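Local coordinates for intracellular protease/amidase (Salmonella enterica subsp. enterica serovar Typhimurium, PDB 4K2H), which is a zinc-binding protein of the DJ-1/PfpI family that probably acts as a peptidase, at residues K6-L11 and A65-V70. The protein carries 1 engineered substitution. Numbering follows the deposited sequence.
Sequences KVAVLL and ALFDAV
With chi1 at -67°, Phe67 sets its CG anti to its carbonyl carbon and slips its ring between Ala8 and Lys6, whose own chain bends at chi3 (-43°) to carry NZ over the ring. Ala8 CB sits almost over the ring centre, 3.6 Å from the centroid, in a CH-pi contact; on the opposite face Lys6 NZ makes a cation-pi interaction, 4.8 Å from the centroid. A water accepts from Lys6 NZ and Leu66 N, tying the ammonium to the approaching loop. Where the loop turns into the parallel strand, Asp68 grips both backbone polar atoms of Lys6: OD2, through its anti lone pair, takes the N-H (N to OD2 2.9 Å, 163°). Lys6 O accepts the Asp68 N-H (N to O 2.8 Å) and, weakly, the Ala69 N-H. That weak bond and Ala8 N to Ala69 O (2.9 Å) form the first parallel bridge, Val7 opposite Ala69. Beyond it, Leu10 CG meets Val70 CG1 at 4.0 Å on the same side of the sheet as Ala8. This pairing lies inside the parallel sheet of the DJ-1/PfpI fold: strand 33-38 flanks 6-11, helix 159-171 covers Val7 and Ala69, and helix 86-97 packs on Phe67 and Val70.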
ATOM      1  N   LYS A   6      12.473  15.000   6.803  1.00 41.37           N
ATOM      2  CA  LYS A   6      11.037  14.936   7.170  1.00 41.06           C
ATOM      3  C   LYS A   6      10.104  15.051   5.963  1.00 36.92           C
ATOM      4  O   LYS A   6      10.246  15.979   5.157  1.00 36.69           O
ATOM      5  CB  LYS A   6      10.680  16.118   8.057  1.00 45.40           C
ATOM      6  CG  LYS A   6      10.901  15.966   9.540  1.00 50.56           C
ATOM      7  CD  LYS A   6      10.176  17.108  10.272  1.00 55.02           C
ATOM      8  CE  LYS A   6      10.383  18.470   9.575  1.00 56.73           C
ATOM      9  NZ  LYS A   6       9.810  19.621  10.326  1.00 58.13           N
ATOM     10  N   VAL A   7       9.125  14.157   5.880  1.00 33.33           N
ATOM     11  CA  VAL A   7       8.172  14.138   4.797  1.00 31.13           C
ATOM     12  C   VAL A   7       6.753  14.231   5.362  1.00 30.34           C
ATOM     13  O   VAL A   7       6.438  13.564   6.331  1.00 30.17           O
ATOM     14  CB  VAL A   7       8.314  12.842   3.981  1.00 31.20           C
ATOM     15  CG1 VAL A   7       7.260  12.755   2.873  1.00 29.83           C
ATOM     16  CG2 VAL A   7       9.728  12.740   3.397  1.00 31.47           C
ATOM     17  N   ALA A   8       5.934  15.099   4.763  1.00 28.76           N
ATOM     18  CA  ALA A   8       4.495  15.200   5.037  1.00 29.11           C
ATOM     19  C   ALA A   8       3.697  14.484   3.936  1.00 28.11           C
ATOM     20  O   ALA A   8       3.927  14.720   2.742  1.00 27.88           O
ATOM     21  CB  ALA A   8       4.058  16.667   5.115  1.00 28.59           C
ATOM     22  N   VAL A   9       2.777  13.614   4.327  1.00 26.55           N
ATOM     23  CA  VAL A   9       1.904  12.950   3.356  1.00 26.07           C
ATOM     24  C   VAL A   9       0.522  13.507   3.641  1.00 26.39           C
ATOM     25  O   VAL A   9       0.011  13.386   4.759  1.00 25.65           O
ATOM     26  CB  VAL A   9       1.923  11.421   3.514  1.00 26.62           C
ATOM     27  CG1 VAL A   9       0.976  10.728   2.525  1.00 26.23           C
ATOM     28  CG2 VAL A   9       3.331  10.886   3.342  1.00 26.98           C
ATOM     29  N   LEU A  10      -0.068  14.165   2.656  1.00 26.45           N
ATOM     30  CA  LEU A  10      -1.363  14.793   2.879  1.00 26.35           C
ATOM     31  C   LEU A  10      -2.465  13.787   2.600  1.00 25.32           C
ATOM     32  O   LEU A  10      -2.492  13.133   1.555  1.00 25.20           O
ATOM     33  CB  LEU A  10      -1.553  16.034   1.992  1.00 26.39           C
ATOM     34  CG  LEU A  10      -0.473  17.114   2.102  1.00 26.76           C
ATOM     35  CD1 LEU A  10      -0.906  18.358   1.362  1.00 26.99           C
ATOM     36  CD2 LEU A  10      -0.141  17.463   3.537  1.00 27.23           C
ATOM     37  N   LEU A  11      -3.390  13.695   3.544  1.00 25.20           N
ATOM     38  CA  LEU A  11      -4.472  12.732   3.458  1.00 23.94           C
ATOM     39  C   LEU A  11      -5.832  13.424   3.450  1.00 24.09           C
ATOM     40  O   LEU A  11      -6.340  13.769   4.497  1.00 24.26           O
ATOM     41  CB  LEU A  11      -4.393  11.742   4.620  1.00 23.38           C
ATOM     42  CG  LEU A  11      -3.150  10.870   4.744  1.00 23.38           C
ATOM     43  CD1 LEU A  11      -3.350   9.830   5.845  1.00 23.08           C
ATOM     44  CD2 LEU A  11      -2.759  10.185   3.432  1.00 23.06           C
ATOM     45  N   ALA A  65       5.505  24.749   9.921  1.00 42.61           N
ATOM     46  CA  ALA A  65       6.428  23.632   9.782  1.00 40.52           C
ATOM     47  C   ALA A  65       6.855  23.544   8.346  1.00 39.04           C
ATOM     48  O   ALA A  65       6.073  23.795   7.438  1.00 37.13           O
ATOM     49  CB  ALA A  65       5.776  22.327  10.195  1.00 40.95           C
ATOM     50  N   LEU A  66       8.103  23.174   8.145  1.00 39.20           N
ATOM     51  CA  LEU A  66       8.674  23.144   6.829  1.00 38.80           C
ATOM     52  C   LEU A  66       9.319  21.790   6.632  1.00 36.89           C
ATOM     53  O   LEU A  66      10.390  21.507   7.158  1.00 38.91           O
ATOM     54  CB  LEU A  66       9.689  24.273   6.713  1.00 41.45           C
ATOM     55  CG  LEU A  66      10.090  24.662   5.296  1.00 43.86           C
ATOM     56  CD1 LEU A  66       8.877  25.064   4.473  1.00 44.20           C
ATOM     57  CD2 LEU A  66      11.102  25.805   5.345  1.00 45.75           C
ATOM     58  N   PHE A  67       8.620  20.944   5.899  1.00 33.84           N
ATOM     59  CA  PHE A  67       9.046  19.603   5.579  1.00 32.28           C
ATOM     60  C   PHE A  67       9.998  19.642   4.390  1.00 32.67           C
ATOM     61  O   PHE A  67       9.967  20.577   3.591  1.00 33.39           O
ATOM     62  CB  PHE A  67       7.795  18.720   5.256  1.00 30.16           C
ATOM     63  CG  PHE A  67       6.918  18.479   6.442  1.00 28.49           C
ATOM     64  CD1 PHE A  67       7.093  17.355   7.234  1.00 28.26           C
ATOM     65  CD2 PHE A  67       5.960  19.397   6.807  1.00 28.25           C
ATOM     66  CE1 PHE A  67       6.332  17.157   8.381  1.00 27.72           C
ATOM     67  CE2 PHE A  67       5.156  19.180   7.921  1.00 28.37           C
ATOM     68  CZ  PHE A  67       5.356  18.070   8.716  1.00 28.38           C
ATOM     69  N   ASP A  68      10.812  18.603   4.261  1.00 33.39           N
ATOM     70  CA  ASP A  68      11.730  18.475   3.137  1.00 33.69           C
ATOM     71  C   ASP A  68      11.003  17.981   1.906  1.00 33.66           C
ATOM     72  O   ASP A  68      11.455  18.230   0.771  1.00 33.67           O
ATOM     73  CB  ASP A  68      12.873  17.533   3.491  1.00 34.43           C
ATOM     74  CG  ASP A  68      13.699  18.045   4.662  1.00 36.36           C
ATOM     75  OD1 ASP A  68      14.387  19.083   4.518  1.00 37.03           O
ATOM     76  OD2 ASP A  68      13.638  17.431   5.736  1.00 37.24           O
ATOM     77  N   ALA A  69       9.901  17.259   2.123  1.00 31.99           N
ATOM     78  CA  ALA A  69       9.049  16.841   1.015  1.00 31.10           C
ATOM     79  C   ALA A  69       7.602  16.797   1.408  1.00 30.45           C
ATOM     80  O   ALA A  69       7.266  16.528   2.567  1.00 32.11           O
ATOM     81  CB  ALA A  69       9.460  15.481   0.499  1.00 30.95           C
ATOM     82  N   VAL A  70       6.744  17.021   0.422  1.00 30.06           N
ATOM     83  CA  VAL A  70       5.283  16.904   0.584  1.00 28.79           C
ATOM     84  C   VAL A  70       4.746  15.954  -0.470  1.00 27.58           C
ATOM     85  O   VAL A  70       4.818  16.224  -1.674  1.00 27.40           O
ATOM     86  CB  VAL A  70       4.605  18.268   0.387  1.00 28.81           C
ATOM     87  CG1 VAL A  70       3.100  18.166   0.518  1.00 29.22           C
ATOM     88  CG2 VAL A  70       5.184  19.268   1.362  1.00 29.49           C
TER
HETATM   89  O   HOH W   1       9.973  22.672  10.294  1.00 48.51           O